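Local coordinates for protein acyl-CoA dehydrogenase (Geobacillus kaustophilus, PDB 2PG0) that probably catalyses the FAD-dependent dehydrogenation of acyl chains, introducing a double bond at their alpha-beta position, at residues G92-S104 against W114-I127. Sequence-based numbering, arbitrary orientation.
Sequences GLHNDIVTPYIAS and WLPKCVTGELITAI. With FAD (flavin-adenine dinucleotide), chain C.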
ATOM      1  N   GLY A  92       7.914 -30.490   9.872  1.00 13.65           N
ATOM      2  CA  GLY A  92       8.902 -29.468  10.229  1.00 13.72           C
ATOM      3  C   GLY A  92       8.837 -29.113  11.704  1.00 13.93           C
ATOM      4  O   GLY A  92       9.862 -28.864  12.334  1.00 13.83           O
ATOM      5  N   LEU A  93       7.626 -29.096  12.257  1.00 14.02           N
ATOM      6  CA  LEU A  93       7.441 -28.857  13.691  1.00 14.40           C
ATOM      7  C   LEU A  93       8.124 -29.954  14.530  1.00 14.10           C
ATOM      8  O   LEU A  93       8.917 -29.661  15.433  1.00 13.80           O
ATOM      9  CB  LEU A  93       5.947 -28.729  14.033  1.00 14.74           C
ATOM     10  CG  LEU A  93       5.630 -28.712  15.534  1.00 16.27           C
ATOM     11  CD1 LEU A  93       5.629 -27.305  16.068  1.00 17.80           C
ATOM     12  CD2 LEU A  93       4.309 -29.391  15.817  1.00 18.41           C
ATOM     13  N   HIS A  94       7.831 -31.210  14.202  1.00 13.89           N
ATOM     14  CA  HIS A  94       8.474 -32.367  14.844  1.00 13.86           C
ATOM     15  C   HIS A  94       9.996 -32.312  14.690  1.00 13.53           C
ATOM     16  O   HIS A  94      10.720 -32.359  15.683  1.00 13.15           O
ATOM     17  CB  HIS A  94       7.886 -33.676  14.273  1.00 13.69           C
ATOM     18  CG  HIS A  94       8.579 -34.928  14.728  1.00 15.17           C
ATOM     19  ND1 HIS A  94       8.292 -35.548  15.927  1.00 16.00           N
ATOM     20  CD2 HIS A  94       9.511 -35.702  14.122  1.00 15.65           C
ATOM     21  CE1 HIS A  94       9.037 -36.632  16.054  1.00 16.32           C
ATOM     22  NE2 HIS A  94       9.781 -36.753  14.968  1.00 15.82           N
ATOM     23  N   ASN A  95      10.464 -32.173  13.452  1.00 13.45           N
ATOM     24  CA  ASN A  95      11.892 -32.186  13.118  1.00 13.80           C
ATOM     25  C   ASN A  95      12.692 -31.036  13.726  1.00 14.25           C
ATOM     26  O   ASN A  95      13.742 -31.247  14.333  1.00 14.02           O
ATOM     27  CB  ASN A  95      12.081 -32.145  11.595  1.00 13.61           C
ATOM     28  CG  ASN A  95      11.878 -33.503  10.926  1.00 14.00           C
ATOM     29  OD1 ASN A  95      11.532 -34.494  11.573  1.00 14.99           O
ATOM     30  ND2 ASN A  95      12.095 -33.546   9.617  1.00 13.00           N
ATOM     31  N   ASP A  96      12.176 -29.820  13.564  1.00 14.41           N
ATOM     32  CA  ASP A  96      12.992 -28.623  13.731  1.00 15.31           C
ATOM     33  C   ASP A  96      12.530 -27.661  14.820  1.00 15.12           C
ATOM     34  O   ASP A  96      13.233 -26.706  15.142  1.00 15.46           O
ATOM     35  CB  ASP A  96      13.119 -27.908  12.381  1.00 15.44           C
ATOM     36  CG  ASP A  96      13.725 -28.807  11.314  1.00 17.31           C
ATOM     37  OD1 ASP A  96      14.819 -29.372  11.570  1.00 18.55           O
ATOM     38  OD2 ASP A  96      13.097 -28.965  10.244  1.00 17.60           O
ATOM     39  N   ILE A  97      11.359 -27.922  15.387  1.00 15.09           N
ATOM     40  CA  ILE A  97      10.849 -27.087  16.466  1.00 15.65           C
ATOM     41  C   ILE A  97      10.830 -27.829  17.800  1.00 15.54           C
ATOM     42  O   ILE A  97      11.414 -27.350  18.771  1.00 15.80           O
ATOM     43  CB  ILE A  97       9.477 -26.452  16.106  1.00 16.10           C
ATOM     44  CG1 ILE A  97       9.664 -25.464  14.940  1.00 16.45           C
ATOM     45  CG2 ILE A  97       8.835 -25.755  17.338  1.00 15.97           C
ATOM     46  CD1 ILE A  97       8.413 -25.168  14.148  1.00 19.17           C
ATOM     47  N   VAL A  98      10.203 -29.004  17.848  1.00 15.45           N
ATOM     48  CA  VAL A  98       9.982 -29.673  19.133  1.00 15.30           C
ATOM     49  C   VAL A  98      11.144 -30.563  19.560  1.00 15.56           C
ATOM     50  O   VAL A  98      11.697 -30.387  20.641  1.00 15.31           O
ATOM     51  CB  VAL A  98       8.663 -30.490  19.184  1.00 15.36           C
ATOM     52  CG1 VAL A  98       8.435 -31.013  20.594  1.00 15.56           C
ATOM     53  CG2 VAL A  98       7.479 -29.649  18.747  1.00 15.71           C
ATOM     54  N   THR A  99      11.519 -31.522  18.716  1.00 15.77           N
ATOM     55  CA  THR A  99      12.569 -32.469  19.106  1.00 16.24           C
ATOM     56  C   THR A  99      13.903 -31.807  19.502  1.00 16.59           C
ATOM     57  O   THR A  99      14.574 -32.317  20.394  1.00 17.18           O
ATOM     58  CB  THR A  99      12.771 -33.609  18.075  1.00 15.82           C
ATOM     59  OG1 THR A  99      13.164 -33.059  16.817  1.00 17.49           O
ATOM     60  CG2 THR A  99      11.486 -34.381  17.894  1.00 15.27           C
ATOM     61  N   PRO A 100      14.295 -30.675  18.856  1.00 17.05           N
ATOM     62  CA  PRO A 100      15.451 -29.953  19.401  1.00 17.16           C
ATOM     63  C   PRO A 100      15.391 -29.600  20.900  1.00 17.33           C
ATOM     64  O   PRO A 100      16.446 -29.491  21.526  1.00 17.29           O
ATOM     65  CB  PRO A 100      15.502 -28.683  18.550  1.00 17.31           C
ATOM     66  CG  PRO A 100      14.972 -29.128  17.233  1.00 17.23           C
ATOM     67  CD  PRO A 100      13.817 -30.028  17.612  1.00 17.29           C
ATOM     68  N   TYR A 101      14.201 -29.429  21.472  1.00 17.25           N
ATOM     69  CA  TYR A 101      14.109 -29.191  22.920  1.00 17.90           C
ATOM     70  C   TYR A 101      14.650 -30.390  23.699  1.00 18.18           C
ATOM     71  O   TYR A 101      15.378 -30.222  24.679  1.00 18.32           O
ATOM     72  CB  TYR A 101      12.673 -28.921  23.366  1.00 17.81           C
ATOM     73  CG  TYR A 101      12.158 -27.525  23.090  1.00 18.07           C
ATOM     74  CD1 TYR A 101      11.630 -27.192  21.848  1.00 18.15           C
ATOM     75  CD2 TYR A 101      12.170 -26.547  24.088  1.00 18.68           C
ATOM     76  CE1 TYR A 101      11.132 -25.914  21.593  1.00 18.88           C
ATOM     77  CE2 TYR A 101      11.681 -25.267  23.846  1.00 18.88           C
ATOM     78  CZ  TYR A 101      11.159 -24.959  22.597  1.00 19.05           C
ATOM     79  OH  TYR A 101      10.668 -23.700  22.344  1.00 19.56           O
ATOM     80  N   ILE A 102      14.268 -31.588  23.259  1.00 18.63           N
ATOM     81  CA  ILE A 102      14.707 -32.847  23.878  1.00 19.14           C
ATOM     82  C   ILE A 102      16.233 -32.994  23.762  1.00 19.56           C
ATOM     83  O   ILE A 102      16.907 -33.302  24.744  1.00 19.57           O
ATOM     84  CB  ILE A 102      13.953 -34.085  23.286  1.00 18.83           C
ATOM     85  CG1 ILE A 102      12.443 -33.972  23.539  1.00 19.23           C
ATOM     86  CG2 ILE A 102      14.503 -35.420  23.865  1.00 18.90           C
ATOM     87  CD1 ILE A 102      11.584 -34.948  22.723  1.00 19.07           C
ATOM     88  N   ALA A 103      16.775 -32.739  22.572  1.00 20.25           N
ATOM     89  CA  ALA A 103      18.217 -32.844  22.354  1.00 21.02           C
ATOM     90  C   ALA A 103      19.011 -31.802  23.146  1.00 21.85           C
ATOM     91  O   ALA A 103      20.062 -32.121  23.709  1.00 22.10           O
ATOM     92  CB  ALA A 103      18.540 -32.750  20.875  1.00 21.12           C
ATOM     93  N   SER A 104      18.511 -30.568  23.192  1.00 22.21           N
ATOM     94  CA  SER A 104      19.217 -29.478  23.866  1.00 23.19           C
ATOM     95  C   SER A 104      19.144 -29.539  25.390  1.00 23.57           C
ATOM     96  O   SER A 104      20.138 -29.268  26.069  1.00 24.02           O
ATOM     97  CB  SER A 104      18.700 -28.116  23.393  1.00 23.07           C
ATOM     98  OG  SER A 104      19.143 -27.848  22.078  1.00 23.62           O
ATOM     99  N   TRP A 114      13.666 -41.110  24.283  1.00 23.99           N
ATOM    100  CA  TRP A 114      12.757 -40.456  23.332  1.00 22.92           C
ATOM    101  C   TRP A 114      13.274 -40.270  21.905  1.00 22.36           C
ATOM    102  O   TRP A 114      12.528 -40.497  20.945  1.00 22.63           O
ATOM    103  CB  TRP A 114      12.247 -39.124  23.902  1.00 22.51           C
ATOM    104  CG  TRP A 114      11.338 -39.289  25.086  1.00 22.28           C
ATOM    105  CD1 TRP A 114      10.398 -40.263  25.274  1.00 22.32           C
ATOM    106  CD2 TRP A 114      11.268 -38.437  26.238  1.00 21.92           C
ATOM    107  NE1 TRP A 114       9.759 -40.078  26.475  1.00 22.67           N
ATOM    108  CE2 TRP A 114      10.273 -38.966  27.088  1.00 22.38           C
ATOM    109  CE3 TRP A 114      11.956 -37.282  26.635  1.00 21.74           C
ATOM    110  CZ2 TRP A 114       9.941 -38.377  28.319  1.00 22.05           C
ATOM    111  CZ3 TRP A 114      11.626 -36.694  27.858  1.00 22.11           C
ATOM    112  CH2 TRP A 114      10.628 -37.248  28.684  1.00 22.14           C
ATOM    113  N   LEU A 115      14.528 -39.861  21.760  1.00 21.55           N
ATOM    114  CA  LEU A 115      15.063 -39.522  20.435  1.00 20.94           C
ATOM    115  C   LEU A 115      15.027 -40.631  19.370  1.00 20.52           C
ATOM    116  O   LEU A 115      14.650 -40.359  18.231  1.00 19.91           O
ATOM    117  CB  LEU A 115      16.448 -38.878  20.525  1.00 21.00           C
ATOM    118  CG  LEU A 115      16.498 -37.484  21.158  1.00 20.18           C
ATOM    119  CD1 LEU A 115      17.924 -36.982  21.153  1.00 20.32           C
ATOM    120  CD2 LEU A 115      15.566 -36.492  20.444  1.00 21.28           C
ATOM    121  N   PRO A 116      15.411 -41.881  19.722  1.00 20.55           N
ATOM    122  CA  PRO A 116      15.317 -42.922  18.689  1.00 20.40           C
ATOM    123  C   PRO A 116      13.932 -43.052  18.042  1.00 20.23           C
ATOM    124  O   PRO A 116      13.839 -43.188  16.819  1.00 20.25           O
ATOM    125  CB  PRO A 116      15.700 -44.202  19.447  1.00 20.56           C
ATOM    126  CG  PRO A 116      16.622 -43.713  20.520  1.00 20.53           C
ATOM    127  CD  PRO A 116      15.964 -42.426  20.976  1.00 20.53           C
ATOM    128  N   LYS A 117      12.873 -42.984  18.843  1.00 20.05           N
ATOM    129  CA  LYS A 117      11.519 -43.104  18.304  1.00 20.69           C
ATOM    130  C   LYS A 117      11.037 -41.845  17.563  1.00 20.14           C
ATOM    131  O   LYS A 117      10.175 -41.926  16.687  1.00 19.96           O
ATOM    132  CB  LYS A 117      10.539 -43.535  19.389  1.00 21.13           C
ATOM    133  CG  LYS A 117      10.634 -45.017  19.739  1.00 23.52           C
ATOM    134  CD  LYS A 117       9.738 -45.343  20.914  1.00 27.32           C
ATOM    135  CE  LYS A 117      10.098 -46.692  21.520  1.00 29.62           C
ATOM    136  NZ  LYS A 117       9.244 -46.979  22.712  1.00 32.26           N
ATOM    137  N   CYS A 118      11.604 -40.692  17.907  1.00 19.84           N
ATOM    138  CA  CYS A 118      11.354 -39.466  17.140  1.00 19.48           C
ATOM    139  C   CYS A 118      11.952 -39.566  15.735  1.00 19.12           C
ATOM    140  O   CYS A 118      11.376 -39.046  14.785  1.00 18.78           O
ATOM    141  CB  CYS A 118      11.898 -38.228  17.862  1.00 19.60           C
ATOM    142  SG  CYS A 118      11.023 -37.823  19.397  1.00 20.32           S
ATOM    143  N   VAL A 119      13.096 -40.243  15.610  1.00 18.73           N
ATOM    144  CA  VAL A 119      13.731 -40.459  14.308  1.00 18.74           C
ATOM    145  C   VAL A 119      12.926 -41.421  13.425  1.00 18.93           C
ATOM    146  O   VAL A 119      12.813 -41.219  12.219  1.00 18.23           O
ATOM    147  CB  VAL A 119      15.203 -40.948  14.452  1.00 18.65           C
ATOM    148  CG1 VAL A 119      15.800 -41.298  13.087  1.00 18.95           C
ATOM    149  CG2 VAL A 119      16.058 -39.879  15.131  1.00 18.27           C
ATOM    150  N   THR A 120      12.367 -42.464  14.034  1.00 19.39           N
ATOM    151  CA  THR A 120      11.604 -43.466  13.287  1.00 20.27           C
ATOM    152  C   THR A 120      10.150 -43.050  13.042  1.00 20.27           C
ATOM    153  O   THR A 120       9.480 -43.594  12.165  1.00 20.29           O
ATOM    154  CB  THR A 120      11.643 -44.829  14.003  1.00 20.40           C
ATOM    155  OG1 THR A 120      11.118 -45.841  13.134  1.00 24.44           O
ATOM    156  CG2 THR A 120      10.822 -44.778  15.249  1.00 18.45           C
ATOM    157  N   GLY A 121       9.667 -42.086  13.820  1.00 20.63           N
ATOM    158  CA  GLY A 121       8.274 -41.652  13.731  1.00 21.11           C
ATOM    159  C   GLY A 121       7.319 -42.446  14.605  1.00 21.59           C
ATOM    160  O   GLY A 121       6.103 -42.276  14.512  1.00 21.79           O
ATOM    161  N   GLU A 122       7.869 -43.316  15.451  1.00 21.84           N
ATOM    162  CA  GLU A 122       7.073 -44.076  16.424  1.00 22.27           C
ATOM    163  C   GLU A 122       6.505 -43.141  17.489  1.00 21.20           C
ATOM    164  O   GLU A 122       5.427 -43.386  18.043  1.00 21.01           O
ATOM    165  CB  GLU A 122       7.913 -45.180  17.078  1.00 22.14           C
ATOM    166  CG  GLU A 122       7.141 -46.043  18.078  1.00 23.84           C
ATOM    167  CD  GLU A 122       7.887 -47.301  18.522  1.00 24.70           C
ATOM    168  OE1 GLU A 122       8.957 -47.629  17.954  1.00 27.73           O
ATOM    169  OE2 GLU A 122       7.386 -47.974  19.450  1.00 27.92           O
ATOM    170  N   LEU A 123       7.250 -42.079  17.774  1.00 20.07           N
ATOM    171  CA  LEU A 123       6.756 -40.995  18.595  1.00 19.23           C
ATOM    172  C   LEU A 123       6.709 -39.723  17.755  1.00 18.37           C
ATOM    173  O   LEU A 123       7.700 -39.335  17.138  1.00 18.26           O
ATOM    174  CB  LEU A 123       7.628 -40.801  19.836  1.00 19.34           C
ATOM    175  CG  LEU A 123       7.701 -41.957  20.844  1.00 19.99           C
ATOM    176  CD1 LEU A 123       8.679 -41.604  21.962  1.00 20.75           C
ATOM    177  CD2 LEU A 123       6.329 -42.305  21.411  1.00 19.05           C
ATOM    178  N   ILE A 124       5.526 -39.118  17.710  1.00 17.18           N
ATOM    179  CA  ILE A 124       5.311 -37.841  17.044  1.00 16.21           C
ATOM    180  C   ILE A 124       5.226 -36.789  18.147  1.00 15.87           C
ATOM    181  O   ILE A 124       4.615 -37.032  19.181  1.00 15.93           O
ATOM    182  CB  ILE A 124       4.021 -37.882  16.186  1.00 16.08           C
ATOM    183  CG1 ILE A 124       4.193 -38.899  15.043  1.00 15.28           C
ATOM    184  CG2 ILE A 124       3.652 -36.486  15.643  1.00 16.49           C
ATOM    185  CD1 ILE A 124       2.959 -39.089  14.185  1.00 16.09           C
ATOM    186  N   THR A 125       5.848 -35.635  17.924  1.00 15.60           N
ATOM    187  CA  THR A 125       5.923 -34.599  18.948  1.00 14.91           C
ATOM    188  C   THR A 125       5.054 -33.378  18.657  1.00 14.90           C
ATOM    189  O   THR A 125       4.694 -33.101  17.508  1.00 14.31           O
ATOM    190  CB  THR A 125       7.382 -34.133  19.186  1.00 14.81           C
ATOM    191  OG1 THR A 125       7.922 -33.594  17.978  1.00 13.80           O
ATOM    192  CG2 THR A 125       8.264 -35.292  19.660  1.00 15.82           C
ATOM    193  N   ALA A 126       4.752 -32.642  19.725  1.00 14.88           N
ATOM    194  CA  ALA A 126       4.027 -31.378  19.646  1.00 14.29           C
ATOM    195  C   ALA A 126       4.519 -30.466  20.759  1.00 14.27           C
ATOM    196  O   ALA A 126       5.142 -30.920  21.722  1.00 14.37           O
ATOM    197  CB  ALA A 126       2.543 -31.610  19.783  1.00 14.36           C
ATOM    198  N   ILE A 127       4.254 -29.174  20.613  1.00 14.20           N
ATOM    199  CA  ILE A 127       4.587 -28.215  21.660  1.00 14.76           C
ATOM    200  C   ILE A 127       3.344 -27.393  22.014  1.00 15.13           C
ATOM    201  O   ILE A 127       2.626 -26.925  21.119  1.00 14.61           O
ATOM    202  CB  ILE A 127       5.819 -27.350  21.280  1.00 14.91           C
ATOM    203  CG1 ILE A 127       6.238 -26.461  22.458  1.00 15.15           C
ATOM    204  CG2 ILE A 127       5.585 -26.564  19.961  1.00 14.71           C
ATOM    205  CD1 ILE A 127       7.696 -26.052  22.433  1.00 17.79           C
TER
HETATM  206  PA  FAD C 401      -3.900 -12.840  20.801  1.00 16.28           P
HETATM  207  O1A FAD C 401      -5.131 -12.821  21.657  1.00 16.08           O
HETATM  208  O2A FAD C 401      -2.619 -12.959  21.590  1.00 15.14           O
HETATM  209  O5B FAD C 401      -3.871 -11.514  19.877  1.00 15.35           O
HETATM  210  C5B FAD C 401      -4.992 -11.173  19.075  1.00 17.28           C
HETATM  211  C4B FAD C 401      -4.596  -9.996  18.182  1.00 17.60           C
HETATM  212  O4B FAD C 401      -4.204  -8.908  19.005  1.00 18.70           O
HETATM  213  C3B FAD C 401      -3.392 -10.349  17.310  1.00 17.89           C
HETATM  214  O3B FAD C 401      -3.503  -9.747  16.038  1.00 19.40           O
HETATM  215  C2B FAD C 401      -2.231  -9.713  18.036  1.00 18.21           C
HETATM  216  O2B FAD C 401      -1.131  -9.426  17.192  1.00 18.29           O
HETATM  217  C1B FAD C 401      -2.907  -8.475  18.626  1.00 18.42           C
HETATM  218  N9A FAD C 401      -2.118  -7.949  19.754  1.00 19.15           N
HETATM  219  C8A FAD C 401      -1.917  -8.535  20.981  1.00 19.14           C
HETATM  220  N7A FAD C 401      -1.113  -7.731  21.710  1.00 18.84           N
HETATM  221  C5A FAD C 401      -0.799  -6.646  20.967  1.00 19.24           C
HETATM  222  C6A FAD C 401      -0.017  -5.526  21.226  1.00 19.20           C
HETATM  223  N6A FAD C 401       0.689  -5.451  22.358  1.00 20.03           N
HETATM  224  N1A FAD C 401       0.128  -4.563  20.247  1.00 19.34           N
HETATM  225  C2A FAD C 401      -0.500  -4.696  19.022  1.00 19.38           C
HETATM  226  N3A FAD C 401      -1.288  -5.806  18.771  1.00 18.46           N
HETATM  227  C4A FAD C 401      -1.426  -6.768  19.731  1.00 19.67           C
HETATM  228  N1  FAD C 401       0.394 -22.502  19.715  1.00 18.09           N
HETATM  229  C2  FAD C 401       1.231 -23.408  20.341  1.00 18.90           C
HETATM  230  O2  FAD C 401       1.653 -23.166  21.474  1.00 18.51           O
HETATM  231  N3  FAD C 401       1.583 -24.589  19.700  1.00 18.29           N
HETATM  232  C4  FAD C 401       1.095 -24.864  18.438  1.00 18.71           C
HETATM  233  O4  FAD C 401       1.402 -25.921  17.883  1.00 18.17           O
HETATM  234  C4X FAD C 401       0.260 -23.941  17.800  1.00 18.78           C
HETATM  235  N5  FAD C 401      -0.233 -24.202  16.531  1.00 19.05           N
HETATM  236  C5X FAD C 401      -1.085 -23.309  15.906  1.00 18.40           C
HETATM  237  C6  FAD C 401      -1.579 -23.615  14.644  1.00 18.25           C
HETATM  238  C7  FAD C 401      -2.432 -22.721  14.001  1.00 18.35           C
HETATM  239  C7M FAD C 401      -2.929 -23.091  12.632  1.00 18.85           C
HETATM  240  C8  FAD C 401      -2.791 -21.516  14.635  1.00 18.63           C
HETATM  241  C8M FAD C 401      -3.707 -20.505  14.002  1.00 18.79           C
HETATM  242  C9  FAD C 401      -2.301 -21.221  15.900  1.00 18.35           C
HETATM  243  C9A FAD C 401      -1.437 -22.112  16.546  1.00 18.58           C
HETATM  244  N10 FAD C 401      -0.924 -21.828  17.813  1.00 18.76           N
HETATM  245  C10 FAD C 401      -0.095 -22.751  18.446  1.00 18.31           C
HETATM  246  C1' FAD C 401      -1.208 -20.515  18.510  1.00 17.78           C
HETATM  247  C2' FAD C 401      -0.596 -19.253  17.877  1.00 18.76           C
HETATM  248  O2' FAD C 401       0.789 -19.115  18.122  1.00 19.27           O
HETATM  249  C3' FAD C 401      -1.344 -18.058  18.459  1.00 17.65           C
HETATM  250  O3' FAD C 401      -2.595 -18.010  17.808  1.00 16.65           O
HETATM  251  C4' FAD C 401      -0.618 -16.711  18.311  1.00 18.20           C
HETATM  252  O4' FAD C 401       0.550 -16.649  19.108  1.00 19.08           O
HETATM  253  C5' FAD C 401      -1.521 -15.532  18.674  1.00 18.24           C
HETATM  254  O5' FAD C 401      -2.124 -15.724  19.940  1.00 18.52           O
HETATM  255  P   FAD C 401      -3.717 -15.567  20.075  1.00 18.68           P
HETATM  256  O1P FAD C 401      -4.416 -16.418  19.045  1.00 18.78           O
HETATM  257  O2P FAD C 401      -4.144 -15.910  21.475  1.00 18.36           O
HETATM  258  O3P FAD C 401      -4.028 -14.022  19.713  1.00 17.05           O
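The imidazole of His94 has the methyl CG2 of Thr99 over one face, set off toward the rim 3.8 Å above the plane, while Cys118 and Thr125 meet its edge through their CA atoms. Trp47 also makes an edge-to-face ring contact with it. Ile102 CG2 lies at the edge of the Trp114 indole, and Ile97 O and Val98 O lie in plane at the Tyr101 ring edge. Swung out from helix 89-105 with CG anti to the backbone N (chi1 173°), the His94 ring bridges the last turn of helix 108-120 and strand 125-128. His94 NE2 donates a nearly straight bond to Cys118 O (2.8 Å, 165°), its acceptor lying in the ring plane. His94 ND1 accepts from Thr125 N at 3.2 Å, somewhat tilted from the plane, and also shares a hydrogen bond of 2.9 Å with Thr125 OG1.

Apolar packing continues along helix 89-105. Ile127 CD1 touches Tyr101 CE1 at 3.5 Å, the side chains crossing nearly at right angles, and its CG2 meets Val98 and Leu93. Ile102 CG2 packs on Leu115 CD2 (3.7 Å).

Putting a leucine at His94 would probably leave Cys118 O and Thr125 N without their ring partners and let the connecting turn shift. The pattern illustrates how one buried histidine, using both nitrogens, can tie two helices and a strand together; that strand runs on to Ile127, whose O accepts from FAD N3 at 2.9 Å.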